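Local coordinates for neurogenic locus protein delta (Drosophila melanogaster, PDB 7ALK) that acts, through an extracellular part that includes this N-terminal C2-DSL-EGF1 piece, as a Notch receptor ligand needed to separate neural and epidermal lineages, at residues Q134-T144 and E155-D163; S1-K9 and N90-W100. All coordinates share one frame; numbering follows the deposited sequence.

Interaction 1 (Q134-T144 and E155-D163); sequences QVLEVSSEWKT and EYDFRVTCD. With NAG (2-acetamido-2-deoxy-beta-D-glucopyranose), chain D.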
loop_
_atom_site.group_PDB
_atom_site.type_symbol
_atom_site.label_atom_id
_atom_site.label_comp_id
_atom_site.label_asym_id
_atom_site.label_seq_id
_atom_site.Cartn_x
_atom_site.Cartn_y
_atom_site.Cartn_z
ATOM N N GLN A 134 14.260 -3.102 -6.521
ATOM C CA GLN A 134 14.914 -1.832 -6.226
ATOM C C GLN A 134 14.717 -1.492 -4.751
ATOM O O GLN A 134 14.054 -2.218 -4.006
ATOM C CB GLN A 134 14.377 -0.722 -7.132
ATOM C CG GLN A 134 12.931 -0.351 -6.853
ATOM C CD GLN A 134 12.475 0.863 -7.638
ATOM O OE1 GLN A 134 11.964 1.828 -7.070
ATOM N NE2 GLN A 134 12.652 0.818 -8.956
ATOM N N VAL A 135 15.305 -0.370 -4.341
ATOM C CA VAL A 135 15.255 0.110 -2.963
ATOM C C VAL A 135 14.116 1.114 -2.849
ATOM O O VAL A 135 14.104 2.133 -3.551
ATOM C CB VAL A 135 16.590 0.746 -2.543
ATOM C CG1 VAL A 135 16.539 1.195 -1.091
ATOM C CG2 VAL A 135 17.741 -0.223 -2.771
ATOM N N LEU A 136 13.164 0.841 -1.959
ATOM C CA LEU A 136 11.972 1.663 -1.807
ATOM C C LEU A 136 11.853 2.153 -0.370
ATOM O O LEU A 136 11.994 1.368 0.575
ATOM C CB LEU A 136 10.716 0.886 -2.213
ATOM C CG LEU A 136 9.396 1.659 -2.221
ATOM C CD1 LEU A 136 9.567 3.006 -2.899
ATOM C CD2 LEU A 136 8.322 0.850 -2.922
ATOM N N GLU A 137 11.586 3.442 -0.215
ATOM C CA GLU A 137 11.451 4.085 1.082
ATOM C C GLU A 137 9.980 4.310 1.414
ATOM O O GLU A 137 9.123 4.391 0.529
ATOM C CB GLU A 137 12.207 5.419 1.105
ATOM C CG GLU A 137 11.818 6.396 -0.008
ATOM C CD GLU A 137 12.407 6.031 -1.364
ATOM O OE1 GLU A 137 13.261 5.121 -1.421
ATOM O OE2 GLU A 137 12.008 6.649 -2.374
ATOM N N VAL A 138 9.696 4.415 2.709
ATOM C CA VAL A 138 8.328 4.603 3.181
ATOM C C VAL A 138 7.903 6.042 2.908
ATOM O O VAL A 138 8.462 6.985 3.475
ATOM C CB VAL A 138 8.207 4.261 4.672
ATOM C CG1 VAL A 138 6.888 4.771 5.230
ATOM C CG2 VAL A 138 8.322 2.760 4.877
ATOM N N SER A 139 6.910 6.208 2.039
ATOM C CA SER A 139 6.412 7.528 1.682
ATOM C C SER A 139 5.015 7.384 1.098
ATOM O O SER A 139 4.678 6.354 0.510
ATOM C CB SER A 139 7.339 8.229 0.682
ATOM O OG SER A 139 6.709 9.365 0.116
ATOM N N SER A 140 4.209 8.434 1.265
ATOM C CA SER A 140 2.844 8.429 0.757
ATOM C C SER A 140 2.764 8.698 -0.740
ATOM O O SER A 140 1.667 8.624 -1.305
ATOM C CB SER A 140 1.996 9.462 1.504
ATOM O OG SER A 140 1.738 9.050 2.835
ATOM N N GLU A 141 3.882 9.004 -1.393
ATOM C CA GLU A 141 3.878 9.297 -2.819
ATOM C C GLU A 141 3.977 8.010 -3.628
ATOM O O GLU A 141 4.684 7.071 -3.248
ATOM C CB GLU A 141 5.025 10.243 -3.186
ATOM C CG GLU A 141 6.416 9.633 -3.135
ATOM C CD GLU A 141 7.428 10.437 -3.932
ATOM O OE1 GLU A 141 7.009 11.195 -4.832
ATOM O OE2 GLU A 141 8.640 10.314 -3.658
ATOM N N TRP A 142 3.246 7.968 -4.739
ATOM C CA TRP A 142 3.301 6.827 -5.638
ATOM C C TRP A 142 4.485 6.958 -6.585
ATOM O O TRP A 142 4.794 8.049 -7.071
ATOM C CB TRP A 142 2.009 6.713 -6.448
ATOM C CG TRP A 142 0.782 6.424 -5.640
ATOM C CD1 TRP A 142 -0.088 7.335 -5.119
ATOM C CD2 TRP A 142 0.273 5.132 -5.280
ATOM N NE1 TRP A 142 -1.101 6.693 -4.449
ATOM C CE2 TRP A 142 -0.902 5.341 -4.534
ATOM C CE3 TRP A 142 0.700 3.822 -5.513
ATOM C CZ2 TRP A 142 -1.655 4.287 -4.017
ATOM C CZ3 TRP A 142 -0.048 2.778 -5.000
ATOM C CH2 TRP A 142 -1.213 3.017 -4.261
ATOM N N LYS A 143 5.150 5.838 -6.844
ATOM C CA LYS A 143 6.183 5.761 -7.867
ATOM C C LYS A 143 5.590 5.066 -9.086
ATOM O O LYS A 143 5.157 3.912 -9.000
ATOM C CB LYS A 143 7.419 5.021 -7.355
ATOM C CG LYS A 143 8.157 5.760 -6.244
ATOM C CD LYS A 143 9.446 5.052 -5.852
ATOM C CE LYS A 143 10.466 5.084 -6.978
ATOM N NZ LYS A 143 11.711 4.347 -6.621
ATOM N N THR A 144 5.557 5.774 -10.210
ATOM C CA THR A 144 4.904 5.297 -11.421
ATOM C C THR A 144 5.946 4.800 -12.414
ATOM O O THR A 144 6.967 5.461 -12.634
ATOM C CB THR A 144 4.061 6.408 -12.051
ATOM O OG1 THR A 144 2.986 6.753 -11.168
ATOM C CG2 THR A 144 3.486 5.961 -13.391
ATOM N N GLU A 155 1.236 -0.266 -17.268
ATOM C CA GLU A 155 1.510 0.908 -16.452
ATOM C C GLU A 155 0.972 0.683 -15.044
ATOM O O GLU A 155 -0.132 0.159 -14.868
ATOM C CB GLU A 155 0.879 2.160 -17.069
ATOM C CG GLU A 155 1.371 3.467 -16.477
ATOM C CD GLU A 155 0.847 4.678 -17.224
ATOM O OE1 GLU A 155 0.293 4.500 -18.331
ATOM O OE2 GLU A 155 0.987 5.806 -16.704
ATOM N N TYR A 156 1.755 1.082 -14.042
ATOM C CA TYR A 156 1.423 0.774 -12.659
ATOM C C TYR A 156 2.057 1.804 -11.734
ATOM O O TYR A 156 3.014 2.492 -12.097
ATOM C CB TYR A 156 1.897 -0.632 -12.268
ATOM C CG TYR A 156 3.376 -0.850 -12.503
ATOM C CD1 TYR A 156 3.859 -1.187 -13.761
ATOM C CD2 TYR A 156 4.292 -0.704 -11.468
ATOM C CE1 TYR A 156 5.209 -1.379 -13.980
ATOM C CE2 TYR A 156 5.644 -0.894 -11.678
ATOM C CZ TYR A 156 6.097 -1.232 -12.936
ATOM O OH TYR A 156 7.441 -1.422 -13.152
ATOM N N ASP A 157 1.503 1.896 -10.527
ATOM C CA ASP A 157 2.072 2.675 -9.438
ATOM C C ASP A 157 2.329 1.756 -8.250
ATOM O O ASP A 157 1.602 0.782 -8.034
ATOM C CB ASP A 157 1.145 3.822 -9.006
ATOM C CG ASP A 157 0.699 4.686 -10.167
ATOM O OD1 ASP A 157 1.391 4.701 -11.206
ATOM O OD2 ASP A 157 -0.348 5.356 -10.039
ATOM N N PHE A 158 3.367 2.069 -7.478
ATOM C CA PHE A 158 3.714 1.257 -6.319
ATOM C C PHE A 158 4.262 2.152 -5.219
ATOM O O PHE A 158 4.927 3.156 -5.489
ATOM C CB PHE A 158 4.732 0.165 -6.672
ATOM C CG PHE A 158 6.036 0.695 -7.205
ATOM C CD1 PHE A 158 6.173 1.025 -8.543
ATOM C CD2 PHE A 158 7.128 0.853 -6.366
ATOM C CE1 PHE A 158 7.373 1.509 -9.033
ATOM C CE2 PHE A 158 8.330 1.335 -6.851
ATOM C CZ PHE A 158 8.452 1.664 -8.185
ATOM N N ARG A 159 3.980 1.775 -3.972
ATOM C CA ARG A 159 4.465 2.518 -2.817
ATOM C C ARG A 159 4.323 1.653 -1.574
ATOM O O ARG A 159 3.661 0.612 -1.586
ATOM C CB ARG A 159 3.704 3.834 -2.633
ATOM C CG ARG A 159 2.295 3.648 -2.100
ATOM C CD ARG A 159 1.599 4.978 -1.890
ATOM N NE ARG A 159 0.279 4.806 -1.297
ATOM C CZ ARG A 159 -0.582 5.792 -1.089
ATOM N NH1 ARG A 159 -0.291 7.042 -1.410
ATOM N NH2 ARG A 159 -1.762 5.518 -0.541
ATOM N N VAL A 160 4.961 2.103 -0.495
ATOM C CA VAL A 160 4.816 1.513 0.831
ATOM C C VAL A 160 4.390 2.615 1.788
ATOM O O VAL A 160 5.020 3.677 1.835
ATOM C CB VAL A 160 6.117 0.851 1.320
ATOM C CG1 VAL A 160 5.838 -0.031 2.532
ATOM C CG2 VAL A 160 6.761 0.052 0.214
ATOM N N THR A 161 3.324 2.365 2.544
ATOM C CA THR A 161 2.816 3.316 3.519
ATOM C C THR A 161 2.532 2.597 4.828
ATOM O O THR A 161 2.144 1.426 4.839
ATOM C CB THR A 161 1.538 4.014 3.025
ATOM O OG1 THR A 161 0.571 3.030 2.640
ATOM C CG2 THR A 161 1.844 4.916 1.837
ATOM N N CYS A 162 2.730 3.308 5.933
ATOM C CA CYS A 162 2.502 2.733 7.249
ATOM C C CYS A 162 1.009 2.634 7.544
ATOM O O CYS A 162 0.198 3.409 7.028
ATOM C CB CYS A 162 3.189 3.566 8.333
ATOM S SG CYS A 162 4.982 3.760 8.148
ATOM N N ASP A 163 0.653 1.665 8.383
ATOM C CA ASP A 163 -0.728 1.517 8.810
ATOM C C ASP A 163 -1.112 2.649 9.763
ATOM O O ASP A 163 -0.282 3.464 10.176
ATOM C CB ASP A 163 -0.942 0.161 9.482
ATOM C CG ASP A 163 -0.984 -0.984 8.488
ATOM O OD1 ASP A 163 -0.895 -0.723 7.271
ATOM O OD2 ASP A 163 -1.105 -2.147 8.927
HETATM C C1 NAG D . 11.052 2.790 -14.686
HETATM C C2 NAG D . 11.946 3.924 -14.192
HETATM C C3 NAG D . 13.405 3.559 -14.388
HETATM C C4 NAG D . 13.760 2.394 -13.478
HETATM C C5 NAG D . 12.769 1.244 -13.663
HETATM C C6 NAG D . 11.983 0.921 -12.412
HETATM C C7 NAG D . 10.737 6.049 -14.398
HETATM C C8 NAG D . 10.531 7.285 -15.222
HETATM N N2 NAG D . 11.632 5.173 -14.867
HETATM O O3 NAG D . 14.225 4.683 -14.089
HETATM O O4 NAG D . 15.075 1.934 -13.768
HETATM O O5 NAG D . 11.814 1.515 -14.710
HETATM O O6 NAG D . 11.187 -0.241 -12.589
HETATM O O7 NAG D . 10.122 5.853 -13.356
#

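Interaction 2 (S1-K9 and N90-W100); sequences SGSFELRLK and NPIQFPFSFSW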
loop_
_atom_site.group_PDB
_atom_site.type_symbol
_atom_site.label_atom_id
_atom_site.label_comp_id
_atom_site.label_asym_id
_atom_site.label_seq_id
_atom_site.Cartn_x
_atom_site.Cartn_y
_atom_site.Cartn_z
ATOM N N SER A 1 1.070 -2.679 10.680
ATOM C CA SER A 1 2.405 -2.139 10.450
ATOM C C SER A 1 2.747 -2.085 8.964
ATOM O O SER A 1 3.451 -2.951 8.452
ATOM C CB SER A 1 3.455 -2.972 11.190
ATOM O OG SER A 1 3.370 -2.781 12.590
ATOM N N GLY A 2 2.239 -1.068 8.274
ATOM C CA GLY A 2 2.603 -0.846 6.888
ATOM C C GLY A 2 2.038 -1.843 5.895
ATOM O O GLY A 2 1.539 -2.907 6.275
ATOM N N SER A 3 2.115 -1.501 4.610
ATOM C CA SER A 3 1.640 -2.362 3.535
ATOM C C SER A 3 2.209 -1.861 2.214
ATOM O O SER A 3 2.379 -0.655 2.014
ATOM C CB SER A 3 0.106 -2.399 3.467
ATOM O OG SER A 3 -0.445 -2.982 4.634
ATOM N N PHE A 4 2.504 -2.802 1.322
ATOM C CA PHE A 4 3.000 -2.499 -0.015
ATOM C C PHE A 4 1.824 -2.549 -0.981
ATOM O O PHE A 4 1.204 -3.604 -1.154
ATOM C CB PHE A 4 4.091 -3.488 -0.435
ATOM C CG PHE A 4 4.700 -3.201 -1.787
ATOM C CD1 PHE A 4 4.085 -3.630 -2.952
ATOM C CD2 PHE A 4 5.901 -2.523 -1.887
ATOM C CE1 PHE A 4 4.649 -3.367 -4.188
ATOM C CE2 PHE A 4 6.469 -2.259 -3.120
ATOM C CZ PHE A 4 5.841 -2.683 -4.271
ATOM N N GLU A 5 1.518 -1.414 -1.605
ATOM C CA GLU A 5 0.399 -1.298 -2.531
ATOM C C GLU A 5 0.916 -1.195 -3.957
ATOM O O GLU A 5 1.758 -0.341 -4.258
ATOM C CB GLU A 5 -0.465 -0.078 -2.203
ATOM C CG GLU A 5 -1.266 -0.200 -0.920
ATOM C CD GLU A 5 -1.921 1.106 -0.515
ATOM O OE1 GLU A 5 -1.375 2.178 -0.853
ATOM O OE2 GLU A 5 -2.985 1.061 0.138
ATOM N N LEU A 6 0.408 -2.061 -4.832
ATOM C CA LEU A 6 0.689 -2.002 -6.261
ATOM C C LEU A 6 -0.626 -1.765 -6.990
ATOM O O LEU A 6 -1.521 -2.615 -6.955
ATOM C CB LEU A 6 1.356 -3.288 -6.753
ATOM C CG LEU A 6 1.430 -3.459 -8.274
ATOM C CD1 LEU A 6 2.208 -2.320 -8.912
ATOM C CD2 LEU A 6 2.049 -4.794 -8.641
ATOM N N ARG A 7 -0.741 -0.611 -7.644
ATOM C CA ARG A 7 -1.965 -0.212 -8.333
ATOM C C ARG A 7 -1.731 -0.281 -9.837
ATOM O O ARG A 7 -1.007 0.548 -10.397
ATOM C CB ARG A 7 -2.398 1.190 -7.912
ATOM C CG ARG A 7 -3.590 1.721 -8.693
ATOM C CD ARG A 7 -4.057 3.063 -8.153
ATOM N NE ARG A 7 -3.027 4.087 -8.267
ATOM C CZ ARG A 7 -3.119 5.301 -7.741
ATOM N NH1 ARG A 7 -4.184 5.676 -7.051
ATOM N NH2 ARG A 7 -2.117 6.159 -7.908
ATOM N N LEU A 8 -2.345 -1.266 -10.485
ATOM C CA LEU A 8 -2.289 -1.355 -11.935
ATOM C C LEU A 8 -3.197 -0.301 -12.555
ATOM O O LEU A 8 -4.311 -0.063 -12.081
ATOM C CB LEU A 8 -2.706 -2.750 -12.396
ATOM C CG LEU A 8 -2.132 -3.926 -11.606
ATOM C CD1 LEU A 8 -2.898 -5.200 -11.918
ATOM C CD2 LEU A 8 -0.652 -4.101 -11.903
ATOM N N LYS A 9 -2.717 0.335 -13.622
ATOM C CA LYS A 9 -3.467 1.395 -14.285
ATOM C C LYS A 9 -3.923 0.997 -15.683
ATOM O O LYS A 9 -5.128 0.925 -15.938
ATOM C CB LYS A 9 -2.632 2.684 -14.336
ATOM C CG LYS A 9 -2.246 3.216 -12.963
ATOM C CD LYS A 9 -1.833 4.679 -13.025
ATOM C CE LYS A 9 -0.613 4.878 -13.906
ATOM N NZ LYS A 9 -0.214 6.311 -13.988
ATOM N N ASN A 90 -8.187 -3.157 -6.264
ATOM C CA ASN A 90 -7.113 -2.355 -6.843
ATOM C C ASN A 90 -7.056 -1.061 -6.045
ATOM O O ASN A 90 -8.076 -0.348 -5.957
ATOM C CB ASN A 90 -7.370 -2.083 -8.328
ATOM C CG ASN A 90 -6.122 -1.646 -9.071
ATOM O OD1 ASN A 90 -5.013 -1.709 -8.544
ATOM N ND2 ASN A 90 -6.301 -1.203 -10.311
ATOM N N PRO A 91 -5.907 -0.703 -5.445
ATOM C CA PRO A 91 -4.598 -1.369 -5.478
ATOM C C PRO A 91 -4.534 -2.699 -4.728
ATOM O O PRO A 91 -5.347 -2.960 -3.840
ATOM C CB PRO A 91 -3.667 -0.347 -4.808
ATOM C CG PRO A 91 -4.407 0.951 -4.847
ATOM C CD PRO A 91 -5.842 0.576 -4.718
ATOM N N ILE A 92 -3.561 -3.527 -5.097
ATOM C CA ILE A 92 -3.307 -4.795 -4.423
ATOM C C ILE A 92 -2.380 -4.530 -3.244
ATOM O O ILE A 92 -1.358 -3.850 -3.389
ATOM C CB ILE A 92 -2.692 -5.816 -5.393
ATOM C CG1 ILE A 92 -3.508 -5.882 -6.684
ATOM C CG2 ILE A 92 -2.611 -7.188 -4.744
ATOM C CD1 ILE A 92 -2.929 -6.811 -7.726
ATOM N N GLN A 93 -2.727 -5.068 -2.078
ATOM C CA GLN A 93 -2.018 -4.781 -0.839
ATOM C C GLN A 93 -1.324 -6.030 -0.316
ATOM O O GLN A 93 -1.961 -7.074 -0.140
ATOM C CB GLN A 93 -2.972 -4.236 0.224
ATOM C CG GLN A 93 -3.561 -2.877 -0.105
ATOM C CD GLN A 93 -4.262 -2.247 1.080
ATOM O OE1 GLN A 93 -4.315 -2.829 2.164
ATOM N NE2 GLN A 93 -4.803 -1.050 0.881
ATOM N N PHE A 94 -0.020 -5.913 -0.061
ATOM C CA PHE A 94 0.758 -6.952 0.607
ATOM C C PHE A 94 1.194 -6.436 1.972
ATOM O O PHE A 94 2.197 -5.712 2.071
ATOM C CB PHE A 94 1.979 -7.353 -0.228
ATOM C CG PHE A 94 1.655 -7.716 -1.648
ATOM C CD1 PHE A 94 1.602 -6.747 -2.636
ATOM C CD2 PHE A 94 1.417 -9.035 -1.997
ATOM C CE1 PHE A 94 1.308 -7.086 -3.944
ATOM C CE2 PHE A 94 1.125 -9.380 -3.301
ATOM C CZ PHE A 94 1.069 -8.404 -4.275
ATOM N N PRO A 95 0.486 -6.769 3.047
ATOM C CA PRO A 95 0.842 -6.235 4.363
ATOM C C PRO A 95 2.004 -6.990 4.991
ATOM O O PRO A 95 2.348 -8.106 4.601
ATOM C CB PRO A 95 -0.443 -6.431 5.173
ATOM C CG PRO A 95 -1.048 -7.660 4.583
ATOM C CD PRO A 95 -0.701 -7.639 3.108
ATOM N N PHE A 96 2.610 -6.347 5.988
ATOM C CA PHE A 96 3.687 -6.947 6.761
ATOM C C PHE A 96 3.547 -6.522 8.215
ATOM O O PHE A 96 2.796 -5.601 8.548
ATOM C CB PHE A 96 5.069 -6.572 6.201
ATOM C CG PHE A 96 5.250 -5.102 5.941
ATOM C CD1 PHE A 96 4.920 -4.555 4.712
ATOM C CD2 PHE A 96 5.780 -4.272 6.914
ATOM C CE1 PHE A 96 5.095 -3.205 4.467
ATOM C CE2 PHE A 96 5.960 -2.921 6.673
ATOM C CZ PHE A 96 5.615 -2.387 5.449
ATOM N N SER A 97 4.274 -7.216 9.092
ATOM C CA SER A 97 4.242 -6.943 10.524
ATOM C C SER A 97 5.624 -6.652 11.093
ATOM O O SER A 97 5.775 -6.566 12.317
ATOM C CB SER A 97 3.603 -8.115 11.275
ATOM O OG SER A 97 2.277 -8.345 10.832
ATOM N N PHE A 98 6.630 -6.501 10.242
ATOM C CA PHE A 98 7.999 -6.220 10.648
ATOM C C PHE A 98 8.407 -4.846 10.127
ATOM O O PHE A 98 7.614 -4.127 9.511
ATOM C CB PHE A 98 8.949 -7.306 10.137
ATOM C CG PHE A 98 8.660 -7.750 8.729
ATOM C CD1 PHE A 98 9.158 -7.042 7.648
ATOM C CD2 PHE A 98 7.884 -8.872 8.487
ATOM C CE1 PHE A 98 8.892 -7.446 6.352
ATOM C CE2 PHE A 98 7.613 -9.281 7.193
ATOM C CZ PHE A 98 8.118 -8.566 6.124
ATOM N N SER A 99 9.658 -4.479 10.384
ATOM C CA SER A 99 10.191 -3.239 9.836
ATOM C C SER A 99 10.369 -3.386 8.332
ATOM O O SER A 99 10.865 -4.411 7.856
ATOM C CB SER A 99 11.520 -2.892 10.503
ATOM O OG SER A 99 11.404 -2.906 11.914
ATOM N N TRP A 100 9.950 -2.372 7.583
ATOM C CA TRP A 100 10.078 -2.419 6.134
ATOM C C TRP A 100 11.551 -2.478 5.750
ATOM O O TRP A 100 12.299 -1.534 6.051
ATOM C CB TRP A 100 9.411 -1.211 5.485
ATOM C CG TRP A 100 9.618 -1.169 4.004
ATOM C CD1 TRP A 100 10.343 -0.252 3.304
ATOM C CD2 TRP A 100 9.111 -2.100 3.042
ATOM N NE1 TRP A 100 10.310 -0.547 1.962
ATOM C CE2 TRP A 100 9.561 -1.678 1.775
ATOM C CE3 TRP A 100 8.315 -3.247 3.127
ATOM C CZ2 TRP A 100 9.245 -2.365 0.604
ATOM C CZ3 TRP A 100 8.001 -3.926 1.964
ATOM C CH2 TRP A 100 8.464 -3.482 0.719
#

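Interaction 1 (Q134-T144 and E155-D163)
The guanidinium of Arg-159 lies flat on the indole of Trp-142, their planes 12° apart and their centres separated by 4.0 Å. Arg-159 reaches this place because CG sits between its backbone N and carbonyl carbon (chi1 74°) and the chain then runs straight to NE. On the way its CD passes over the middle of the indole six-membered ring, 3.7 Å from the centroid, in a CH-pi contact. Thr-161 CG2 lies against the opposite face of the guanidinium, toward its rim; NH1 makes a weak hydrogen bond to Ser-140 O at the edge of the group, and NE forms a salt bridge with Glu-5 OE1 of strand 3-12. Arginine suits the site because a long aliphatic stem ends in a flat, charged group that can stack on an indole. Were Trp-142 replaced by an alanine, the guanidinium would probably lose the flat surface it lies on and be held by its polar partners alone, and Asp-157 CB would lose the indole CE3 it touches.

Beyond the indole the two segments pair as antiparallel strands. Lys-143 and Phe-158 exchange two backbone hydrogen bonds, and Lys-143 CB rests over one face of the Phe-158 ring. Gln-134 OE1 and Leu-136 CD2 meet that ring at its edge, and Leu-136 CD2 also packs 3.6 Å from Val-160 CG2. Lys-143 bends at chi3, bringing NZ within 2.6 Å of Gln-134 OE1 in a hydrogen bond. Thr-144 OG1 donates to Asp-157 OD1 at 2.6 Å, from above the carboxylate plane. At the other end Ser-139 N bonds to Val-160 O. The paired end belongs to the antiparallel hairpin of strands 143-148 and 153-161, entered from strand 124-135 through residues 136-142, in the C2-like domain of a Notch ligand.

Interaction 2 (S1-K9 and N90-W100)
Glu-5 and Gln-93 run side by side on one face of an antiparallel strand pair, and Glu-5 can be followed outward. Its CB lies 4.1 Å from Pro-91 CB; with CG anti to the carbonyl carbon (chi1 -70°), CG meets Gln-93 CG at 3.6 Å. The extended chain then carries OE2 to 2.9 Å from Gln-93 NE2. Its length lets OE1 reach Arg-159 NE on the neighbouring strand in a salt bridge while the stem lies along Gln-93.

Phe-4 with Phe-94 and Leu-6 with Ile-92 are hydrogen-bonded pairs, and their apolar side chains share the other face, where Phe-4 CD2 also touches Trp-100 CH2 at 3.8 Å. Asn-90 prolongs the pairing with its amide: ND2 donates to Leu-8 O, which lies in the amide plane, and OD1 takes a weak bond from Leu-8 N. At the opposite end one face of the Phe-96 ring lies over Gly-2, where a CB would collide with Phe-96 CZ; the positive phi of Gly-2 also favours glycine.

Strand 3-12 runs between strands 92-95 and 153-161; Phe-4, Leu-6 and Phe-94 pack on strand 40-48, and Ile-92 and Phe-94 on strand 63-72, both strands of the facing sheet.

How the interactions relate
The two contacts lie side by side in one sheet, their centres about 9 Å apart, because strand 3-12 of interaction 2 pairs with strand 153-161 of interaction 1. Charges tie them on one face: Arg-7 NH2 is salt-bridged to Asp-157 OD2 at 2.9 Å, and Arg-7 makes a cation-pi contact with Trp-142. On the apolar face Val-160 touches Phe-4, Phe-96 and Trp-100, whose NE1 lies 2.9 Å from Leu-136 O, probably as a hydrogen bond. Asp-163 OD2 comes within 2.8 Å of Ser-1 N. The sugar beside Gln-134, Thr-144 and Tyr-156 is part of the chain's own glycosylation, so no ligand site is implied.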